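Local structure of dipicolinate synthase subunit A (Bacillus halodurans, 3D4O) at residues Y108-M113 with R118-L123; K6-I11 with R22-F27; L18-K23 with D283-L288; L161-V166 with L191-E196. The protein probably acts as one subunit of the oxidoreductase that makes dipicolinate, the characteristic small acid of bacterial spores, from dihydrodipicolinate. All coordinates share one frame; numbering follows the deposited sequence.

Contact 1: Y108-M113 with R118-L123; sequences YLNQCM and RTLVKL
M113 and R118 are tied through their backbones: R118 N donates to M113 O over 3.1 Å with an N-H...O angle of 151°. The donor lies in the carbonyl plane, on a lone pair, and this is the one hydrogen bond between 108-113 and 118-123. The same oxygen also takes a weak bond from the hydroxyl of T116, in the last turn of the helix.

The apolar contact is carried by M113, present as selenomethionine. Its CG stands beside the backbone N (chi1 -66°), and bends at the next two torsions curl the chain over R118 and L120. M113 CG rests on L120 CB at 3.8 Å, while M113 SE reaches R118 CB at 4.0 Å; the side chain crosses both neighbours at about a right angle. L109 is looser, with its CD2 4.4 Å from L120 CD1. This is the second half of a beta-alpha-beta unit, strand 99-102, helix 107-116 and strand 119-122, in the N-terminal Rossmann-type domain. Helix and strand run roughly antiparallel, at 148°, and V100 on the neighbouring parallel strand touches both M113 and L120 beneath the helix.

Polar side chains border this packing. The amide of N110 lies across L120, ND2 being 3.5 Å from L120 CD2. K122 bends at chi3 and chi4, which brings its NZ back to 3.9 Å from N110 ND2, a proximity of two nitrogens without a bond. At the other end, the guanidinium of R118 leads away from the helix, and its NE is bonded to the hydroxyl of T94.

Contact 2: K6-I11 with R22-F27; sequences KHVVII and RKLSTF
The carbonyl oxygen of K23, in the residue just ahead of the contacting L24, is gripped twice: T26 OG1 donates to K23 O at 2.7 Å, and F27 N donates to K23 O at 3.1 Å. The hydroxyl comes in 20° off the carbonyl plane. T26 thus spends its hydroxyl on the last turn of its own helix, and F27 is the first residue to leave helical geometry.

Across the contact everything is apolar and buried. One methyl of L24, CD2, rests over the pair V8 and I10 of strand 7-11, 4.0 Å from I10 CD1 and 4.1 Å from V8 CG2. The strand gives these two residues because they lie two apart and point to the same side of the sheet. This is the opening strand-helix pair of a beta-alpha-beta unit completed by strand 30-34, in a parallel Rossmann-type sheet where 7-11 is an inner strand. I10 reaches the methyl with an extended chain (chi2 -169°), so its terminal carbon makes the touch. V8, by contrast, crosses L24 at about a right angle, and its short side chain offers a single branch. L24 also packs on I31 and L63 of the flanking strands and on V286 of helix 274-289.

Contact 3: L18-K23 with D283-L288; sequences LEIIRK and DVLVKL
K23 and D283, 260 residues apart in sequence, form a salt bridge between helices 15-26 and 274-289. The modelled separation of K23 NZ and D283 OD1, 2.4 Å, is too short to be taken at face value, although the pairing itself is plain. The lysine spans the gap with a fully extended chain, its CG anti to the backbone N (chi1 -167°). D283 starts from the far side: its CB points away from helix 15-26, and the carboxylate turns back to meet the ammonium group. A second salt bridge, from E19 to R279, links the same two helices.

Inward of the charges, the methylenes of K23 pass across V286 at about a right angle, K23 CG lying 3.8 Å from V286 CG2. Here the C-terminal helix 274-289, of the alanine dehydrogenase/PNT family region, packs on the first helix of the N-terminal Rossmann-type domain, so that the end of the chain returns to its beginning. The short segments cross at -41° with their axes 9.9 Å apart.

Next to the sheet are I20 and L285, which meet obliquely. L285 CD1 touches both methyls of I20, 3.7 Å from I20 CG2 and 3.8 Å from I20 CD1. L63 of the sheet below touches both residues, and Y101 adds a further contact to L285.

Contact 4: L161-V166 with L191-E196; sequences LGLGRV and LARIAE
L163 lies in the loop after strand 157-161 and fills the contact by spreading its two methyls over different residues of helix 188-196. L163 CD1 meets I194 CG1 at 4.0 Å, and the two side chains slide past each other in opposite directions. L163 CD2 lies 3.9 Å from R193 CG, where the chains cross at about a right angle. With CG anti to the backbone N (chi1 -164°), the leucine reaches out from the loop to the helix.

The CB of I194 is directed neither at the loop nor away from it, and the CG1 branch (chi1 -67°) brings the end of the side chain nearer L163. Both I194 and L163 also touch V183 of strand 180-185, so the pair sits over the sheet. G162 and G164 flank L163 in a sequence that matches the Rossmann-type GxGxxG pattern, which in related domains forms the dinucleotide-binding turn between the first strand and its helix. G162 has a positive phi (105°), a conformation readily reached by glycine.

R193 contributes its CB and CG and then turns outward through bends at chi2 and chi3. Its NH1 bonds E196 OE1 of the same helix at 2.8 Å. The carboxylate oxygen lies in the guanidinium plane, yet the nitrogen stands well above the plane of the carboxylate. M168 of helix 165-176 touches both L163 and R193.

No hydrogen bond or charge pair crosses between the segments: the arginine's charge is met within its own helix, and what holds loop to helix here is hydrocarbon contact alone.

In the fold
Contacts 2 and 3 are neighbours, their centres about 7 Å apart, and share helix 15-26, one face of which meets strand 7-11 and another helix 274-289. Contact 1 lies about 20 Å from both centres; it belongs to the same six-stranded parallel sheet as contact 2, at its outer strand 119-122, and touches contact 3 where L123 packs on L285 and L288. Contact 4 belongs to the second six-stranded sheet, its centre about 30 Å or more from the others. Along the chain contacts 2, 1 and 4 follow in series, while contact 3 closes a loop enclosing contacts 1 and 4. The chain thus builds two Rossmann-type domains and ends on the first.

Contact 1: Y108-M113 with R118-L123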
loop_
_atom_site.group_PDB
_atom_site.type_symbol
_atom_site.label_atom_id
_atom_site.label_comp_id
_atom_site.label_asym_id
_atom_site.label_seq_id
_atom_site.Cartn_x
_atom_site.Cartn_y
_atom_site.Cartn_z
ATOM N N TYR C 108 -14.645 -23.508 19.329
ATOM C CA TYR C 108 -16.079 -23.742 19.075
ATOM C C TYR C 108 -16.280 -24.699 17.940
ATOM O O TYR C 108 -17.034 -25.660 18.030
ATOM C CB TYR C 108 -16.812 -22.463 18.674
ATOM C CG TYR C 108 -18.252 -22.705 18.219
ATOM C CD1 TYR C 108 -18.559 -22.966 16.887
ATOM C CD2 TYR C 108 -19.305 -22.648 19.121
ATOM C CE1 TYR C 108 -19.884 -23.181 16.483
ATOM C CE2 TYR C 108 -20.608 -22.862 18.724
ATOM C CZ TYR C 108 -20.895 -23.120 17.410
ATOM O OH TYR C 108 -22.208 -23.331 17.044
ATOM N N LEU C 109 -15.608 -24.386 16.846
ATOM C CA LEU C 109 -15.752 -25.183 15.630
ATOM C C LEU C 109 -15.207 -26.579 15.869
ATOM O O LEU C 109 -15.835 -27.576 15.489
ATOM C CB LEU C 109 -15.077 -24.501 14.420
ATOM C CG LEU C 109 -15.364 -25.169 13.073
ATOM C CD1 LEU C 109 -16.893 -25.285 12.901
ATOM C CD2 LEU C 109 -14.708 -24.422 11.919
ATOM N N ASN C 110 -14.058 -26.632 16.531
ATOM C CA ASN C 110 -13.394 -27.915 16.839
ATOM C C ASN C 110 -14.264 -28.786 17.733
ATOM O O ASN C 110 -14.241 -30.016 17.658
ATOM C CB ASN C 110 -12.036 -27.730 17.526
ATOM C CG ASN C 110 -10.967 -27.209 16.597
ATOM O OD1 ASN C 110 -10.003 -26.588 17.047
ATOM N ND2 ASN C 110 -11.128 -27.449 15.294
ATOM N N GLN C 111 -15.040 -28.117 18.574
ATOM C CA GLN C 111 -15.928 -28.796 19.526
ATOM C C GLN C 111 -17.145 -29.355 18.820
ATOM O O GLN C 111 -17.685 -30.393 19.226
ATOM C CB GLN C 111 -16.375 -27.855 20.652
ATOM N N CYS C 112 -17.588 -28.674 17.768
ATOM C CA CYS C 112 -18.783 -29.135 17.041
ATOM C C CYS C 112 -18.457 -30.412 16.338
ATOM O O CYS C 112 -19.209 -31.381 16.366
ATOM C CB CYS C 112 -19.234 -28.148 15.959
ATOM S SG CYS C 112 -20.017 -26.634 16.548
HETATM N N MSE C 113 -17.306 -30.367 15.689
HETATM C CA MSE C 113 -16.810 -31.472 14.874
HETATM C C MSE C 113 -16.582 -32.657 15.738
HETATM O O MSE C 113 -16.876 -33.788 15.357
HETATM C CB MSE C 113 -15.488 -31.119 14.197
HETATM C CG MSE C 113 -15.591 -30.017 13.163
HETATM SE SE MSE C 113 -16.907 -30.422 11.809
HETATM C CE MSE C 113 -18.490 -29.659 12.594
ATOM N N ARG C 118 -17.702 -35.473 12.855
ATOM C CA ARG C 118 -17.481 -35.098 11.446
ATOM C C ARG C 118 -16.050 -34.648 11.219
ATOM O O ARG C 118 -15.418 -34.038 12.086
ATOM C CB ARG C 118 -18.448 -33.995 10.995
ATOM C CG ARG C 118 -19.896 -34.433 10.923
ATOM C CD ARG C 118 -20.108 -35.439 9.804
ATOM N NE ARG C 118 -21.476 -35.950 9.770
ATOM C CZ ARG C 118 -21.938 -36.874 10.604
ATOM N NH1 ARG C 118 -21.159 -37.350 11.563
ATOM N NH2 ARG C 118 -23.186 -37.300 10.505
ATOM N N THR C 119 -15.547 -34.989 10.041
ATOM C CA THR C 119 -14.170 -34.648 9.657
ATOM C C THR C 119 -14.078 -33.192 9.282
ATOM O O THR C 119 -14.946 -32.645 8.618
ATOM C CB THR C 119 -13.667 -35.528 8.499
ATOM O OG1 THR C 119 -13.574 -36.889 8.954
ATOM C CG2 THR C 119 -12.296 -35.067 8.011
ATOM N N LEU C 120 -13.000 -32.578 9.737
ATOM C CA LEU C 120 -12.711 -31.182 9.456
ATOM C C LEU C 120 -11.357 -31.022 8.812
ATOM O O LEU C 120 -10.338 -31.490 9.320
ATOM C CB LEU C 120 -12.740 -30.367 10.744
ATOM C CG LEU C 120 -12.360 -28.895 10.681
ATOM C CD1 LEU C 120 -13.387 -28.078 9.891
ATOM C CD2 LEU C 120 -12.219 -28.381 12.101
ATOM N N VAL C 121 -11.381 -30.346 7.673
ATOM C CA VAL C 121 -10.188 -30.020 6.926
ATOM C C VAL C 121 -9.915 -28.525 6.996
ATOM O O VAL C 121 -10.683 -27.694 6.548
ATOM C CB VAL C 121 -10.301 -30.476 5.469
ATOM C CG1 VAL C 121 -9.079 -30.024 4.686
ATOM C CG2 VAL C 121 -10.450 -31.976 5.409
ATOM N N LYS C 122 -8.782 -28.215 7.588
ATOM C CA LYS C 122 -8.309 -26.861 7.734
ATOM C C LYS C 122 -7.268 -26.650 6.654
ATOM O O LYS C 122 -6.107 -27.062 6.799
ATOM C CB LYS C 122 -7.694 -26.659 9.123
ATOM C CG LYS C 122 -8.705 -26.686 10.266
ATOM C CD LYS C 122 -8.015 -26.671 11.617
ATOM C CE LYS C 122 -7.620 -28.073 12.096
ATOM N NZ LYS C 122 -8.799 -28.907 12.492
ATOM N N LEU C 123 -7.696 -26.001 5.578
ATOM C CA LEU C 123 -6.849 -25.823 4.402
ATOM C C LEU C 123 -5.561 -25.093 4.691
ATOM O O LEU C 123 -4.551 -25.305 3.993
ATOM C CB LEU C 123 -7.601 -25.129 3.244
ATOM C CG LEU C 123 -8.782 -25.956 2.681
ATOM C CD1 LEU C 123 -9.502 -25.185 1.564
ATOM C CD2 LEU C 123 -8.348 -27.373 2.196
#

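Contact 2: K6-I11 with R22-F27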
loop_
_atom_site.group_PDB
_atom_site.type_symbol
_atom_site.label_atom_id
_atom_site.label_comp_id
_atom_site.label_asym_id
_atom_site.label_seq_id
_atom_site.Cartn_x
_atom_site.Cartn_y
_atom_site.Cartn_z
ATOM N N LYS C 6 -22.510 -34.734 -6.467
ATOM C CA LYS C 6 -22.052 -34.232 -5.170
ATOM C C LYS C 6 -22.794 -32.967 -4.819
ATOM O O LYS C 6 -23.125 -32.176 -5.680
ATOM C CB LYS C 6 -20.534 -34.089 -5.123
ATOM C CG LYS C 6 -19.904 -35.477 -5.136
ATOM C CD LYS C 6 -18.478 -35.539 -4.597
ATOM C CE LYS C 6 -18.153 -36.988 -4.192
ATOM N NZ LYS C 6 -16.890 -37.146 -3.397
ATOM N N HIS C 7 -23.140 -32.850 -3.548
ATOM C CA HIS C 7 -23.871 -31.696 -3.050
ATOM C C HIS C 7 -23.090 -31.019 -1.964
ATOM O O HIS C 7 -22.795 -31.617 -0.934
ATOM C CB HIS C 7 -25.258 -32.111 -2.562
ATOM C CG HIS C 7 -26.001 -31.031 -1.832
ATOM N ND1 HIS C 7 -25.832 -29.692 -2.106
ATOM C CD2 HIS C 7 -26.979 -31.101 -0.898
ATOM C CE1 HIS C 7 -26.637 -28.983 -1.335
ATOM N NE2 HIS C 7 -27.346 -29.814 -0.596
ATOM N N VAL C 8 -22.734 -29.768 -2.224
ATOM C CA VAL C 8 -21.986 -28.968 -1.261
ATOM C C VAL C 8 -22.736 -27.695 -0.861
ATOM O O VAL C 8 -23.458 -27.081 -1.641
ATOM C CB VAL C 8 -20.526 -28.600 -1.753
ATOM C CG1 VAL C 8 -19.888 -29.765 -2.512
ATOM C CG2 VAL C 8 -20.517 -27.370 -2.628
ATOM N N VAL C 9 -22.577 -27.349 0.408
ATOM C CA VAL C 9 -23.120 -26.111 0.925
ATOM C C VAL C 9 -21.932 -25.200 1.174
ATOM O O VAL C 9 -20.944 -25.576 1.807
ATOM C CB VAL C 9 -23.993 -26.284 2.195
ATOM C CG1 VAL C 9 -23.206 -26.861 3.345
ATOM C CG2 VAL C 9 -24.605 -24.941 2.608
ATOM N N ILE C 10 -22.052 -24.023 0.581
ATOM C CA ILE C 10 -21.093 -22.953 0.677
ATOM C C ILE C 10 -21.747 -21.877 1.503
ATOM O O ILE C 10 -22.744 -21.288 1.114
ATOM C CB ILE C 10 -20.706 -22.407 -0.720
ATOM C CG1 ILE C 10 -20.070 -23.507 -1.584
ATOM C CG2 ILE C 10 -19.728 -21.245 -0.612
ATOM C CD1 ILE C 10 -19.404 -22.993 -2.887
ATOM N N ILE C 11 -21.142 -21.625 2.651
ATOM C CA ILE C 11 -21.679 -20.710 3.655
ATOM C C ILE C 11 -20.717 -19.581 3.892
ATOM O O ILE C 11 -19.616 -19.779 4.397
ATOM C CB ILE C 11 -21.920 -21.454 4.977
ATOM C CG1 ILE C 11 -22.764 -22.713 4.715
ATOM C CG2 ILE C 11 -22.645 -20.560 5.996
ATOM C CD1 ILE C 11 -23.054 -23.531 5.961
ATOM N N ARG C 22 -17.619 -20.561 -8.716
ATOM C CA ARG C 22 -17.560 -20.664 -10.178
ATOM C C ARG C 22 -17.015 -21.998 -10.659
ATOM O O ARG C 22 -17.582 -22.636 -11.540
ATOM C CB ARG C 22 -16.723 -19.529 -10.789
ATOM N N LYS C 23 -15.913 -22.415 -10.063
ATOM C CA LYS C 23 -15.255 -23.632 -10.490
ATOM C C LYS C 23 -16.105 -24.841 -10.178
ATOM O O LYS C 23 -16.285 -25.715 -11.023
ATOM C CB LYS C 23 -13.857 -23.775 -9.877
ATOM C CG LYS C 23 -13.082 -24.890 -10.588
ATOM C CD LYS C 23 -11.574 -24.785 -10.433
ATOM C CE LYS C 23 -10.887 -25.739 -11.437
ATOM N NZ LYS C 23 -9.399 -25.885 -11.274
ATOM N N LEU C 24 -16.634 -24.882 -8.966
ATOM C CA LEU C 24 -17.478 -26.011 -8.554
ATOM C C LEU C 24 -18.680 -26.143 -9.488
ATOM O O LEU C 24 -19.118 -27.235 -9.835
ATOM C CB LEU C 24 -17.921 -25.896 -7.083
ATOM C CG LEU C 24 -16.981 -26.520 -6.028
ATOM C CD1 LEU C 24 -15.495 -26.413 -6.384
ATOM C CD2 LEU C 24 -17.271 -25.913 -4.644
ATOM N N SER C 25 -19.193 -25.004 -9.911
ATOM C CA SER C 25 -20.341 -24.968 -10.832
ATOM C C SER C 25 -19.995 -25.666 -12.144
ATOM O O SER C 25 -20.732 -26.532 -12.650
ATOM C CB SER C 25 -20.740 -23.523 -11.168
ATOM O OG SER C 25 -21.950 -23.510 -11.910
ATOM N N THR C 26 -18.844 -25.287 -12.675
ATOM C CA THR C 26 -18.434 -25.786 -13.989
ATOM C C THR C 26 -18.179 -27.269 -13.948
ATOM O O THR C 26 -18.286 -27.939 -14.961
ATOM C CB THR C 26 -17.183 -25.086 -14.551
ATOM O OG1 THR C 26 -16.094 -25.317 -13.665
ATOM C CG2 THR C 26 -17.401 -23.567 -14.711
ATOM N N PHE C 27 -17.874 -27.775 -12.763
ATOM C CA PHE C 27 -17.585 -29.214 -12.580
ATOM C C PHE C 27 -18.827 -30.007 -12.227
ATOM O O PHE C 27 -18.753 -31.151 -11.786
ATOM C CB PHE C 27 -16.477 -29.441 -11.561
ATOM C CG PHE C 27 -15.105 -29.203 -12.109
ATOM C CD1 PHE C 27 -14.747 -27.976 -12.618
ATOM C CD2 PHE C 27 -14.155 -30.183 -12.063
ATOM C CE1 PHE C 27 -13.472 -27.756 -13.106
ATOM C CE2 PHE C 27 -12.887 -29.963 -12.549
ATOM C CZ PHE C 27 -12.550 -28.750 -13.066
#

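Contact 3: L18-K23 with D283-L288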
loop_
_atom_site.group_PDB
_atom_site.type_symbol
_atom_site.label_atom_id
_atom_site.label_comp_id
_atom_site.label_asym_id
_atom_site.label_seq_id
_atom_site.Cartn_x
_atom_site.Cartn_y
_atom_site.Cartn_z
ATOM N N LEU C 18 -16.040 -16.469 -4.585
ATOM C CA LEU C 18 -16.640 -16.325 -5.910
ATOM C C LEU C 18 -15.909 -17.241 -6.906
ATOM O O LEU C 18 -16.523 -17.774 -7.830
ATOM C CB LEU C 18 -16.620 -14.868 -6.415
ATOM C CG LEU C 18 -17.443 -13.844 -5.621
ATOM C CD1 LEU C 18 -17.218 -12.441 -6.170
ATOM C CD2 LEU C 18 -18.904 -14.200 -5.634
ATOM N N GLU C 19 -14.610 -17.438 -6.678
ATOM C CA GLU C 19 -13.787 -18.280 -7.573
ATOM C C GLU C 19 -14.114 -19.742 -7.333
ATOM O O GLU C 19 -14.130 -20.576 -8.233
ATOM C CB GLU C 19 -12.287 -18.062 -7.327
ATOM C CG GLU C 19 -11.796 -16.688 -7.632
ATOM C CD GLU C 19 -12.128 -16.238 -9.026
ATOM O OE1 GLU C 19 -12.083 -17.066 -9.979
ATOM O OE2 GLU C 19 -12.410 -15.032 -9.157
ATOM N N ILE C 20 -14.382 -20.028 -6.080
ATOM C CA ILE C 20 -14.729 -21.389 -5.649
ATOM C C ILE C 20 -16.110 -21.727 -6.188
ATOM O O ILE C 20 -16.315 -22.786 -6.765
ATOM C CB ILE C 20 -14.709 -21.546 -4.090
ATOM C CG1 ILE C 20 -13.317 -21.199 -3.530
ATOM C CG2 ILE C 20 -15.108 -22.989 -3.683
ATOM C CD1 ILE C 20 -13.247 -21.165 -2.010
ATOM N N ILE C 21 -17.041 -20.790 -6.050
ATOM C CA ILE C 21 -18.428 -21.029 -6.500
ATOM C C ILE C 21 -18.429 -21.324 -8.006
ATOM O O ILE C 21 -19.098 -22.246 -8.488
ATOM C CB ILE C 21 -19.367 -19.833 -6.231
ATOM C CG1 ILE C 21 -19.555 -19.601 -4.728
ATOM C CG2 ILE C 21 -20.761 -20.089 -6.834
ATOM C CD1 ILE C 21 -20.234 -18.264 -4.409
ATOM N N ARG C 22 -17.619 -20.561 -8.716
ATOM C CA ARG C 22 -17.560 -20.664 -10.178
ATOM C C ARG C 22 -17.015 -21.998 -10.659
ATOM O O ARG C 22 -17.582 -22.636 -11.540
ATOM C CB ARG C 22 -16.723 -19.529 -10.789
ATOM N N LYS C 23 -15.913 -22.415 -10.063
ATOM C CA LYS C 23 -15.255 -23.632 -10.490
ATOM C C LYS C 23 -16.105 -24.841 -10.178
ATOM O O LYS C 23 -16.285 -25.715 -11.023
ATOM C CB LYS C 23 -13.857 -23.775 -9.877
ATOM C CG LYS C 23 -13.082 -24.890 -10.588
ATOM C CD LYS C 23 -11.574 -24.785 -10.433
ATOM C CE LYS C 23 -10.887 -25.739 -11.437
ATOM N NZ LYS C 23 -9.399 -25.885 -11.274
ATOM N N ASP C 283 -9.070 -24.824 -6.845
ATOM C CA ASP C 283 -8.294 -25.921 -7.433
ATOM C C ASP C 283 -8.119 -27.083 -6.458
ATOM O O ASP C 283 -8.252 -28.245 -6.832
ATOM C CB ASP C 283 -6.904 -25.457 -7.847
ATOM C CG ASP C 283 -6.908 -24.628 -9.117
ATOM O OD1 ASP C 283 -7.872 -24.725 -9.902
ATOM O OD2 ASP C 283 -5.917 -23.900 -9.332
ATOM N N VAL C 284 -7.793 -26.761 -5.218
ATOM C CA VAL C 284 -7.531 -27.813 -4.229
ATOM C C VAL C 284 -8.844 -28.478 -3.832
ATOM O O VAL C 284 -8.928 -29.721 -3.650
ATOM C CB VAL C 284 -6.714 -27.307 -2.997
ATOM C CG1 VAL C 284 -7.496 -26.321 -2.155
ATOM C CG2 VAL C 284 -6.311 -28.505 -2.147
ATOM N N LEU C 285 -9.892 -27.659 -3.803
ATOM C CA LEU C 285 -11.206 -28.125 -3.349
ATOM C C LEU C 285 -11.792 -29.117 -4.360
ATOM O O LEU C 285 -12.409 -30.140 -3.991
ATOM C CB LEU C 285 -12.173 -26.958 -3.058
ATOM C CG LEU C 285 -11.937 -26.211 -1.733
ATOM C CD1 LEU C 285 -12.718 -24.891 -1.620
ATOM C CD2 LEU C 285 -12.316 -27.161 -0.612
ATOM N N VAL C 286 -11.596 -28.800 -5.634
ATOM C CA VAL C 286 -12.101 -29.660 -6.706
ATOM C C VAL C 286 -11.468 -31.038 -6.552
ATOM O O VAL C 286 -12.135 -32.068 -6.628
ATOM C CB VAL C 286 -11.783 -29.098 -8.115
ATOM C CG1 VAL C 286 -11.773 -30.214 -9.116
ATOM C CG2 VAL C 286 -12.785 -28.018 -8.518
ATOM N N LYS C 287 -10.177 -31.031 -6.258
ATOM C CA LYS C 287 -9.402 -32.277 -6.109
ATOM C C LYS C 287 -9.830 -33.082 -4.888
ATOM O O LYS C 287 -10.035 -34.290 -4.967
ATOM C CB LYS C 287 -7.907 -31.980 -6.030
ATOM N N LEU C 288 -10.005 -32.379 -3.778
ATOM C CA LEU C 288 -10.348 -32.995 -2.482
ATOM C C LEU C 288 -11.745 -33.558 -2.465
ATOM O O LEU C 288 -11.998 -34.626 -1.906
ATOM C CB LEU C 288 -10.167 -32.000 -1.328
ATOM C CG LEU C 288 -8.695 -31.631 -1.091
ATOM C CD1 LEU C 288 -8.454 -30.461 -0.099
ATOM C CD2 LEU C 288 -7.968 -32.904 -0.655
#

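Contact 4: L161-V166 with L191-E196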
loop_
_atom_site.group_PDB
_atom_site.type_symbol
_atom_site.label_atom_id
_atom_site.label_comp_id
_atom_site.label_asym_id
_atom_site.label_seq_id
_atom_site.Cartn_x
_atom_site.Cartn_y
_atom_site.Cartn_z
ATOM N N LEU C 161 8.187 -10.397 13.279
ATOM C CA LEU C 161 8.284 -11.339 14.402
ATOM C C LEU C 161 7.779 -12.671 13.889
ATOM O O LEU C 161 6.617 -12.795 13.486
ATOM C CB LEU C 161 7.467 -10.876 15.595
ATOM C CG LEU C 161 7.821 -9.479 16.104
ATOM C CD1 LEU C 161 6.945 -9.118 17.309
ATOM C CD2 LEU C 161 9.295 -9.308 16.448
ATOM N N GLY C 162 8.711 -13.609 13.810
ATOM C CA GLY C 162 8.455 -14.968 13.340
ATOM C C GLY C 162 8.973 -15.218 11.950
ATOM O O GLY C 162 8.874 -14.355 11.076
ATOM N N LEU C 163 9.589 -16.382 11.758
ATOM C CA LEU C 163 10.056 -16.730 10.445
ATOM C C LEU C 163 9.400 -18.049 9.998
ATOM O O LEU C 163 10.037 -18.969 9.463
ATOM C CB LEU C 163 11.566 -16.759 10.323
ATOM C CG LEU C 163 11.944 -16.730 8.835
ATOM C CD1 LEU C 163 12.209 -15.283 8.312
ATOM C CD2 LEU C 163 13.142 -17.568 8.603
ATOM N N GLY C 164 8.104 -18.105 10.249
ATOM C CA GLY C 164 7.288 -19.204 9.753
ATOM C C GLY C 164 6.941 -18.974 8.284
ATOM O O GLY C 164 7.578 -18.161 7.579
ATOM N N ARG C 165 5.888 -19.648 7.844
ATOM C CA ARG C 165 5.490 -19.624 6.426
ATOM C C ARG C 165 5.154 -18.229 5.959
ATOM O O ARG C 165 5.471 -17.836 4.838
ATOM C CB ARG C 165 4.329 -20.603 6.156
ATOM C CG ARG C 165 4.686 -22.085 6.495
ATOM C CD ARG C 165 3.481 -23.006 6.664
ATOM N NE ARG C 165 2.460 -22.435 7.546
ATOM C CZ ARG C 165 1.272 -22.982 7.782
ATOM N NH1 ARG C 165 0.938 -24.137 7.237
ATOM N NH2 ARG C 165 0.410 -22.362 8.561
ATOM N N VAL C 166 4.556 -17.436 6.828
ATOM C CA VAL C 166 4.165 -16.111 6.403
ATOM C C VAL C 166 5.290 -15.088 6.586
ATOM O O VAL C 166 5.551 -14.214 5.728
ATOM C CB VAL C 166 2.967 -15.618 7.191
ATOM C CG1 VAL C 166 2.663 -14.154 6.817
ATOM C CG2 VAL C 166 1.738 -16.560 6.937
ATOM N N LEU C 191 17.147 -18.282 12.960
ATOM C CA LEU C 191 17.966 -17.074 13.156
ATOM C C LEU C 191 19.112 -17.110 12.144
ATOM O O LEU C 191 19.538 -16.083 11.596
ATOM C CB LEU C 191 18.509 -16.988 14.585
ATOM C CG LEU C 191 17.444 -16.798 15.658
ATOM C CD1 LEU C 191 18.040 -17.067 17.075
ATOM C CD2 LEU C 191 16.756 -15.389 15.544
ATOM N N ALA C 192 19.553 -18.325 11.866
ATOM C CA ALA C 192 20.618 -18.553 10.881
ATOM C C ALA C 192 20.102 -18.161 9.510
ATOM O O ALA C 192 20.789 -17.497 8.741
ATOM C CB ALA C 192 21.056 -19.990 10.851
ATOM N N ARG C 193 18.871 -18.596 9.225
ATOM C CA ARG C 193 18.227 -18.354 7.926
ATOM C C ARG C 193 18.048 -16.855 7.683
ATOM O O ARG C 193 18.299 -16.330 6.585
ATOM C CB ARG C 193 16.888 -19.101 7.834
ATOM C CG ARG C 193 16.102 -18.992 6.495
ATOM C CD ARG C 193 16.908 -19.316 5.230
ATOM N NE ARG C 193 17.258 -20.725 5.171
ATOM C CZ ARG C 193 18.200 -21.216 4.398
ATOM N NH1 ARG C 193 18.938 -20.405 3.677
ATOM N NH2 ARG C 193 18.464 -22.501 4.433
ATOM N N ILE C 194 17.593 -16.166 8.712
ATOM C CA ILE C 194 17.408 -14.706 8.636
ATOM C C ILE C 194 18.718 -14.018 8.195
ATOM O O ILE C 194 18.736 -13.103 7.388
ATOM C CB ILE C 194 16.951 -14.111 10.019
ATOM C CG1 ILE C 194 15.536 -14.589 10.380
ATOM C CG2 ILE C 194 17.009 -12.565 9.997
ATOM C CD1 ILE C 194 15.233 -14.676 11.907
ATOM N N ALA C 195 19.807 -14.492 8.751
ATOM C CA ALA C 195 21.146 -13.954 8.486
ATOM C C ALA C 195 21.471 -14.242 7.039
ATOM O O ALA C 195 21.907 -13.359 6.279
ATOM C CB ALA C 195 22.185 -14.605 9.383
ATOM N N GLU C 196 21.257 -15.501 6.674
ATOM C CA GLU C 196 21.491 -15.915 5.288
ATOM C C GLU C 196 20.683 -15.082 4.296
ATOM O O GLU C 196 21.100 -14.829 3.192
ATOM C CB GLU C 196 21.203 -17.404 5.083
ATOM C CG GLU C 196 21.417 -17.884 3.668
ATOM C CD GLU C 196 20.217 -17.631 2.776
ATOM O OE1 GLU C 196 19.068 -17.677 3.261
ATOM O OE2 GLU C 196 20.420 -17.394 1.586
#